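Pvc2 (Photorhabdus asymbiotica subsp. asymbiotica, PDB 6J0B) probably forms the contractile sheath around the inner tube of an extracellular, phage-tail-like injection system. Local coordinates at residues L136-A150 with E211-N223. Residues are numbered along the deposited sequence; the frame is centred on the assembly and turned at random.
Sequences LTINGAEEAKQAYTA and ELQGEYNTGRAIN
In the subtilisin-like domain of this sheath protein, the short, weakly bonded helix 141-144 and its flanking loops lie against helix 210-216 and the chain leading into strand 222-228 of the mixed sheet. Tyr-216 reaches across from helix 210-216, and its hydroxyl gives a hydrogen bond to the backbone carbonyl of Thr-137, OH to O 2.7 Å, lying in the carbonyl plane at a C=O...O angle of 153°. Leu-136 comes from the opposite direction and brings CD1 to 3.6 Å from Tyr-216 CZ, while Ala-144 CB sits at the ring edge. Leu-212, with CG anti to the backbone N (chi1 -176°), sends CD2 to Leu-136 CD1 at 3.7 Å. Further out, the side chains of Ile-138 and Glu-215 cross at about a right angle, with Ile-138 CG1 against Glu-215 CG.

Lys-145 works in the other direction. Its chain runs past the backbone of Arg-220, bends at chi3 (-97°), and delivers NZ to the carbonyl of Glu-215 in a hydrogen bond; Thr-218 OG1 lies 3.1 Å from the same NZ. Arg-220 answers with a chain extended from CG to NE, which lays NH1 2.9 Å from Tyr-148 O and NE beside Ala-150 CB.

Tyrosine and lysine thus each donate a hydrogen bond to a main-chain carbonyl of the facing segment, tying the segments in both directions, with a small apolar patch of Leu-136, Leu-212 and Ala-144 beside the tyrosine, and the lysine ammonium probably polarises the Glu-215 carbonyl.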
ATOM      1  N   LEU A 136     -11.193   4.660  74.206  1.00 68.17           N
ATOM      2  CA  LEU A 136     -10.111   4.520  75.165  1.00 68.17           C
ATOM      3  C   LEU A 136      -9.114   5.669  75.030  1.00 68.17           C
ATOM      4  O   LEU A 136      -9.326   6.633  74.290  1.00 68.17           O
ATOM      5  CB  LEU A 136      -9.421   3.160  75.018  1.00 68.17           C
ATOM      6  CG  LEU A 136      -9.135   2.511  73.661  1.00 68.17           C
ATOM      7  CD1 LEU A 136      -8.084   3.218  72.836  1.00 68.17           C
ATOM      8  CD2 LEU A 136      -8.743   1.059  73.854  1.00 68.17           C
ATOM      9  N   THR A 137      -8.002   5.551  75.748  1.00 75.24           N
ATOM     10  CA  THR A 137      -7.038   6.627  75.890  1.00 75.24           C
ATOM     11  C   THR A 137      -5.638   6.134  75.566  1.00 75.24           C
ATOM     12  O   THR A 137      -5.350   4.934  75.581  1.00 75.24           O
ATOM     13  CB  THR A 137      -7.038   7.201  77.314  1.00 75.24           C
ATOM     14  OG1 THR A 137      -6.822   6.140  78.254  1.00 75.24           O
ATOM     15  CG2 THR A 137      -8.355   7.893  77.630  1.00 75.24           C
ATOM     16  N   ILE A 138      -4.764   7.101  75.277  1.00 76.47           N
ATOM     17  CA  ILE A 138      -3.328   6.871  75.286  1.00 76.47           C
ATOM     18  C   ILE A 138      -2.806   6.858  76.720  1.00 76.47           C
ATOM     19  O   ILE A 138      -1.705   6.360  76.983  1.00 76.47           O
ATOM     20  CB  ILE A 138      -2.650   7.953  74.414  1.00 76.47           C
ATOM     21  CG1 ILE A 138      -1.225   7.569  74.024  1.00 76.47           C
ATOM     22  CG2 ILE A 138      -2.660   9.305  75.112  1.00 76.47           C
ATOM     23  CD1 ILE A 138      -0.532   8.595  73.158  1.00 76.47           C
ATOM     24  N   ASN A 139      -3.605   7.351  77.664  1.00 81.80           N
ATOM     25  CA  ASN A 139      -3.225   7.564  79.053  1.00 81.80           C
ATOM     26  C   ASN A 139      -3.416   6.308  79.899  1.00 81.80           C
ATOM     27  O   ASN A 139      -2.487   5.875  80.586  1.00 81.80           O
ATOM     28  CB  ASN A 139      -4.043   8.733  79.616  1.00 81.80           C
ATOM     29  CG  ASN A 139      -3.566   9.192  80.978  1.00 81.80           C
ATOM     30  OD1 ASN A 139      -2.486   8.820  81.437  1.00 81.80           O
ATOM     31  ND2 ASN A 139      -4.371  10.022  81.629  1.00 81.80           N
ATOM     32  N   GLY A 140      -4.609   5.720  79.869  1.00 83.37           N
ATOM     33  CA  GLY A 140      -4.858   4.485  80.589  1.00 83.37           C
ATOM     34  C   GLY A 140      -4.728   3.272  79.692  1.00 83.37           C
ATOM     35  O   GLY A 140      -5.531   2.338  79.769  1.00 83.37           O
ATOM     36  N   ALA A 141      -3.698   3.274  78.844  1.00 80.90           N
ATOM     37  CA  ALA A 141      -3.644   2.351  77.718  1.00 80.90           C
ATOM     38  C   ALA A 141      -3.162   0.957  78.099  1.00 80.90           C
ATOM     39  O   ALA A 141      -3.606  -0.025  77.497  1.00 80.90           O
ATOM     40  CB  ALA A 141      -2.749   2.925  76.621  1.00 80.90           C
ATOM     41  N   GLU A 142      -2.259   0.834  79.071  1.00 85.40           N
ATOM     42  CA  GLU A 142      -1.758  -0.490  79.415  1.00 85.40           C
ATOM     43  C   GLU A 142      -2.716  -1.272  80.303  1.00 85.40           C
ATOM     44  O   GLU A 142      -2.477  -2.459  80.548  1.00 85.40           O
ATOM     45  CB  GLU A 142      -0.380  -0.390  80.082  1.00 85.40           C
ATOM     46  CG  GLU A 142      -0.388   0.070  81.527  1.00 85.40           C
ATOM     47  CD  GLU A 142       0.522   1.261  81.761  1.00 85.40           C
ATOM     48  OE1 GLU A 142       0.373   2.270  81.041  1.00 85.40           O
ATOM     49  OE2 GLU A 142       1.390   1.190  82.657  1.00 85.40           O
ATOM     50  N   GLU A 143      -3.792  -0.644  80.781  1.00 83.46           N
ATOM     51  CA  GLU A 143      -4.833  -1.371  81.497  1.00 83.46           C
ATOM     52  C   GLU A 143      -5.817  -2.035  80.544  1.00 83.46           C
ATOM     53  O   GLU A 143      -6.415  -3.059  80.893  1.00 83.46           O
ATOM     54  CB  GLU A 143      -5.588  -0.429  82.432  1.00 83.46           C
ATOM     55  CG  GLU A 143      -4.702   0.509  83.228  1.00 83.46           C
ATOM     56  CD  GLU A 143      -5.414   1.795  83.595  1.00 83.46           C
ATOM     57  OE1 GLU A 143      -4.825   2.620  84.324  1.00 83.46           O
ATOM     58  OE2 GLU A 143      -6.566   1.983  83.149  1.00 83.46           O
ATOM     59  N   ALA A 144      -6.008  -1.467  79.352  1.00 80.18           N
ATOM     60  CA  ALA A 144      -6.902  -2.069  78.371  1.00 80.18           C
ATOM     61  C   ALA A 144      -6.287  -3.301  77.726  1.00 80.18           C
ATOM     62  O   ALA A 144      -7.014  -4.226  77.351  1.00 80.18           O
ATOM     63  CB  ALA A 144      -7.276  -1.048  77.298  1.00 80.18           C
ATOM     64  N   LYS A 145      -4.960  -3.334  77.590  1.00 73.69           N
ATOM     65  CA  LYS A 145      -4.296  -4.540  77.120  1.00 73.69           C
ATOM     66  C   LYS A 145      -4.274  -5.626  78.185  1.00 73.69           C
ATOM     67  O   LYS A 145      -4.087  -6.800  77.855  1.00 73.69           O
ATOM     68  CB  LYS A 145      -2.872  -4.214  76.660  1.00 73.69           C
ATOM     69  CG  LYS A 145      -2.816  -3.240  75.492  1.00 73.69           C
ATOM     70  CD  LYS A 145      -1.489  -3.294  74.755  1.00 73.69           C
ATOM     71  CE  LYS A 145      -0.535  -2.213  75.214  1.00 73.69           C
ATOM     72  NZ  LYS A 145       0.546  -1.998  74.211  1.00 73.69           N
ATOM     73  N   GLN A 146      -4.482  -5.259  79.452  1.00 78.37           N
ATOM     74  CA  GLN A 146      -4.509  -6.239  80.532  1.00 78.37           C
ATOM     75  C   GLN A 146      -5.772  -7.089  80.504  1.00 78.37           C
ATOM     76  O   GLN A 146      -5.780  -8.197  81.051  1.00 78.37           O
ATOM     77  CB  GLN A 146      -4.393  -5.529  81.878  1.00 78.37           C
ATOM     78  CG  GLN A 146      -3.059  -5.709  82.564  1.00 78.37           C
ATOM     79  CD  GLN A 146      -2.932  -7.066  83.218  1.00 78.37           C
ATOM     80  OE1 GLN A 146      -2.488  -8.030  82.595  1.00 78.37           O
ATOM     81  NE2 GLN A 146      -3.324  -7.149  84.484  1.00 78.37           N
ATOM     82  N   ALA A 147      -6.843  -6.592  79.882  1.00 76.45           N
ATOM     83  CA  ALA A 147      -8.105  -7.324  79.884  1.00 76.45           C
ATOM     84  C   ALA A 147      -8.060  -8.540  78.969  1.00 76.45           C
ATOM     85  O   ALA A 147      -8.834  -9.483  79.159  1.00 76.45           O
ATOM     86  CB  ALA A 147      -9.249  -6.399  79.473  1.00 76.45           C
ATOM     87  N   TYR A 148      -7.168  -8.544  77.988  1.00 67.92           N
ATOM     88  CA  TYR A 148      -7.102  -9.625  77.020  1.00 67.92           C
ATOM     89  C   TYR A 148      -5.965 -10.584  77.345  1.00 67.92           C
ATOM     90  O   TYR A 148      -4.937 -10.199  77.908  1.00 67.92           O
ATOM     91  CB  TYR A 148      -6.942  -9.061  75.610  1.00 67.92           C
ATOM     92  CG  TYR A 148      -8.207  -8.423  75.099  1.00 67.92           C
ATOM     93  CD1 TYR A 148      -8.441  -7.063  75.255  1.00 67.92           C
ATOM     94  CD2 TYR A 148      -9.182  -9.189  74.483  1.00 67.92           C
ATOM     95  CE1 TYR A 148      -9.608  -6.485  74.794  1.00 67.92           C
ATOM     96  CE2 TYR A 148     -10.347  -8.624  74.016  1.00 67.92           C
ATOM     97  CZ  TYR A 148     -10.558  -7.273  74.177  1.00 67.92           C
ATOM     98  OH  TYR A 148     -11.724  -6.713  73.712  1.00 67.92           O
ATOM     99  N   THR A 149      -6.172 -11.849  76.993  1.00 66.65           N
ATOM    100  CA  THR A 149      -5.194 -12.904  77.218  1.00 66.65           C
ATOM    101  C   THR A 149      -4.023 -12.741  76.246  1.00 66.65           C
ATOM    102  O   THR A 149      -4.126 -12.062  75.226  1.00 66.65           O
ATOM    103  CB  THR A 149      -5.877 -14.271  77.058  1.00 66.65           C
ATOM    104  OG1 THR A 149      -7.210 -14.190  77.579  1.00 66.65           O
ATOM    105  CG2 THR A 149      -5.148 -15.377  77.818  1.00 66.65           C
ATOM    106  N   ALA A 150      -2.891 -13.359  76.579  1.00 62.73           N
ATOM    107  CA  ALA A 150      -1.676 -13.270  75.772  1.00 62.73           C
ATOM    108  C   ALA A 150      -1.492 -14.480  74.866  1.00 62.73           C
ATOM    109  O   ALA A 150      -0.368 -14.937  74.651  1.00 62.73           O
ATOM    110  CB  ALA A 150      -0.459 -13.090  76.673  1.00 62.73           C
ATOM    111  N   GLU A 211      -0.551   8.526  67.456  1.00 63.98           N
ATOM    112  CA  GLU A 211       0.166   8.387  68.716  1.00 63.98           C
ATOM    113  C   GLU A 211      -0.531   7.411  69.652  1.00 63.98           C
ATOM    114  O   GLU A 211       0.129   6.764  70.471  1.00 63.98           O
ATOM    115  CB  GLU A 211       0.318   9.751  69.387  1.00 63.98           C
ATOM    116  CG  GLU A 211       1.080  10.773  68.554  1.00 63.98           C
ATOM    117  CD  GLU A 211       2.554  10.435  68.407  1.00 63.98           C
ATOM    118  OE1 GLU A 211       3.125   9.819  69.331  1.00 63.98           O
ATOM    119  OE2 GLU A 211       3.145  10.787  67.364  1.00 63.98           O
ATOM    120  N   LEU A 212      -1.856   7.283  69.540  1.00 63.33           N
ATOM    121  CA  LEU A 212      -2.575   6.308  70.352  1.00 63.33           C
ATOM    122  C   LEU A 212      -2.307   4.889  69.871  1.00 63.33           C
ATOM    123  O   LEU A 212      -2.183   3.968  70.684  1.00 63.33           O
ATOM    124  CB  LEU A 212      -4.073   6.606  70.332  1.00 63.33           C
ATOM    125  CG  LEU A 212      -4.990   5.744  71.204  1.00 63.33           C
ATOM    126  CD1 LEU A 212      -5.959   6.619  71.968  1.00 63.33           C
ATOM    127  CD2 LEU A 212      -5.755   4.737  70.368  1.00 63.33           C
ATOM    128  N   GLN A 213      -2.221   4.695  68.552  1.00 58.12           N
ATOM    129  CA  GLN A 213      -1.954   3.374  67.997  1.00 58.12           C
ATOM    130  C   GLN A 213      -0.550   2.884  68.324  1.00 58.12           C
ATOM    131  O   GLN A 213      -0.318   1.672  68.346  1.00 58.12           O
ATOM    132  CB  GLN A 213      -2.161   3.393  66.482  1.00 58.12           C
ATOM    133  CG  GLN A 213      -2.356   2.020  65.860  1.00 58.12           C
ATOM    134  CD  GLN A 213      -2.372   2.050  64.351  1.00 58.12           C
ATOM    135  OE1 GLN A 213      -2.450   1.009  63.704  1.00 58.12           O
ATOM    136  NE2 GLN A 213      -2.299   3.243  63.780  1.00 58.12           N
ATOM    137  N   GLY A 214       0.385   3.794  68.596  1.00 60.10           N
ATOM    138  CA  GLY A 214       1.711   3.377  69.008  1.00 60.10           C
ATOM    139  C   GLY A 214       1.747   2.763  70.392  1.00 60.10           C
ATOM    140  O   GLY A 214       2.612   1.931  70.678  1.00 60.10           O
ATOM    141  N   GLU A 215       0.822   3.166  71.266  1.00 65.65           N
ATOM    142  CA  GLU A 215       0.727   2.563  72.592  1.00 65.65           C
ATOM    143  C   GLU A 215       0.271   1.116  72.508  1.00 65.65           C
ATOM    144  O   GLU A 215       0.862   0.225  73.128  1.00 65.65           O
ATOM    145  CB  GLU A 215      -0.249   3.355  73.461  1.00 65.65           C
ATOM    146  CG  GLU A 215       0.393   4.344  74.393  1.00 65.65           C
ATOM    147  CD  GLU A 215       1.071   3.697  75.579  1.00 65.65           C
ATOM    148  OE1 GLU A 215       0.516   2.733  76.145  1.00 65.65           O
ATOM    149  OE2 GLU A 215       2.167   4.161  75.947  1.00 65.65           O
ATOM    150  N   TYR A 216      -0.782   0.866  71.738  1.00 64.49           N
ATOM    151  CA  TYR A 216      -1.451  -0.423  71.774  1.00 64.49           C
ATOM    152  C   TYR A 216      -0.790  -1.462  70.891  1.00 64.49           C
ATOM    153  O   TYR A 216      -1.041  -2.650  71.077  1.00 64.49           O
ATOM    154  CB  TYR A 216      -2.912  -0.256  71.369  1.00 64.49           C
ATOM    155  CG  TYR A 216      -3.726   0.440  72.425  1.00 64.49           C
ATOM    156  CD1 TYR A 216      -4.352  -0.286  73.427  1.00 64.49           C
ATOM    157  CD2 TYR A 216      -3.853   1.820  72.434  1.00 64.49           C
ATOM    158  CE1 TYR A 216      -5.090   0.342  74.403  1.00 64.49           C
ATOM    159  CE2 TYR A 216      -4.586   2.457  73.406  1.00 64.49           C
ATOM    160  CZ  TYR A 216      -5.206   1.713  74.386  1.00 64.49           C
ATOM    161  OH  TYR A 216      -5.947   2.344  75.355  1.00 64.49           O
ATOM    162  N   ASN A 217       0.058  -1.049  69.956  1.00 56.94           N
ATOM    163  CA  ASN A 217       0.647  -1.989  69.015  1.00 56.94           C
ATOM    164  C   ASN A 217       1.773  -2.817  69.621  1.00 56.94           C
ATOM    165  O   ASN A 217       2.161  -3.829  69.031  1.00 56.94           O
ATOM    166  CB  ASN A 217       1.173  -1.228  67.799  1.00 56.94           C
ATOM    167  CG  ASN A 217       1.206  -2.071  66.552  1.00 56.94           C
ATOM    168  OD1 ASN A 217       0.315  -2.880  66.309  1.00 56.94           O
ATOM    169  ND2 ASN A 217       2.236  -1.878  65.744  1.00 56.94           N
ATOM    170  N   THR A 218       2.304  -2.425  70.779  1.00 61.87           N
ATOM    171  CA  THR A 218       3.559  -3.011  71.239  1.00 61.87           C
ATOM    172  C   THR A 218       3.360  -4.336  71.973  1.00 61.87           C
ATOM    173  O   THR A 218       3.800  -5.386  71.497  1.00 61.87           O
ATOM    174  CB  THR A 218       4.303  -2.013  72.133  1.00 61.87           C
ATOM    175  OG1 THR A 218       3.521  -1.736  73.301  1.00 61.87           O
ATOM    176  CG2 THR A 218       4.558  -0.716  71.377  1.00 61.87           C
ATOM    177  N   GLY A 219       2.699  -4.315  73.129  1.00 63.75           N
ATOM    178  CA  GLY A 219       2.772  -5.467  74.015  1.00 63.75           C
ATOM    179  C   GLY A 219       1.767  -6.584  73.811  1.00 63.75           C
ATOM    180  O   GLY A 219       2.148  -7.715  73.502  1.00 63.75           O
ATOM    181  N   ARG A 220       0.483  -6.288  73.976  1.00 63.79           N
ATOM    182  CA  ARG A 220      -0.597  -7.229  73.692  1.00 63.79           C
ATOM    183  C   ARG A 220      -1.418  -6.538  72.620  1.00 63.79           C
ATOM    184  O   ARG A 220      -2.392  -5.845  72.920  1.00 63.79           O
ATOM    185  CB  ARG A 220      -1.422  -7.564  74.922  1.00 63.79           C
ATOM    186  CG  ARG A 220      -0.720  -8.483  75.893  1.00 63.79           C
ATOM    187  CD  ARG A 220      -1.612  -8.822  77.063  1.00 63.79           C
ATOM    188  NE  ARG A 220      -0.907  -9.589  78.080  1.00 63.79           N
ATOM    189  CZ  ARG A 220      -1.430  -9.929  79.252  1.00 63.79           C
ATOM    190  NH1 ARG A 220      -2.667  -9.566  79.557  1.00 63.79           N
ATOM    191  NH2 ARG A 220      -0.715 -10.631  80.119  1.00 63.79           N
ATOM    192  N   ALA A 221      -1.020  -6.754  71.373  1.00 55.92           N
ATOM    193  CA  ALA A 221      -1.295  -5.793  70.322  1.00 55.92           C
ATOM    194  C   ALA A 221      -2.758  -5.780  69.914  1.00 55.92           C
ATOM    195  O   ALA A 221      -3.377  -6.824  69.691  1.00 55.92           O
ATOM    196  CB  ALA A 221      -0.423  -6.082  69.114  1.00 55.92           C
ATOM    197  N   ILE A 222      -3.304  -4.577  69.834  1.00 52.44           N
ATOM    198  CA  ILE A 222      -4.661  -4.340  69.378  1.00 52.44           C
ATOM    199  C   ILE A 222      -4.557  -3.683  68.013  1.00 52.44           C
ATOM    200  O   ILE A 222      -4.139  -2.525  67.903  1.00 52.44           O
ATOM    201  CB  ILE A 222      -5.445  -3.465  70.360  1.00 52.44           C
ATOM    202  CG1 ILE A 222      -5.514  -4.138  71.729  1.00 52.44           C
ATOM    203  CG2 ILE A 222      -6.822  -3.216  69.835  1.00 52.44           C
ATOM    204  CD1 ILE A 222      -6.304  -3.360  72.751  1.00 52.44           C
ATOM    205  N   ASN A 223      -4.908  -4.427  66.971  1.00 49.63           N
ATOM    206  CA  ASN A 223      -4.959  -3.870  65.632  1.00 49.63           C
ATOM    207  C   ASN A 223      -6.102  -2.868  65.541  1.00 49.63           C
ATOM    208  O   ASN A 223      -7.050  -2.906  66.322  1.00 49.63           O
ATOM    209  CB  ASN A 223      -5.129  -4.983  64.610  1.00 49.63           C
ATOM    210  CG  ASN A 223      -4.189  -6.131  64.856  1.00 49.63           C
ATOM    211  OD1 ASN A 223      -2.993  -5.935  65.035  1.00 49.63           O
ATOM    212  ND2 ASN A 223      -4.727  -7.339  64.887  1.00 49.63           N
TER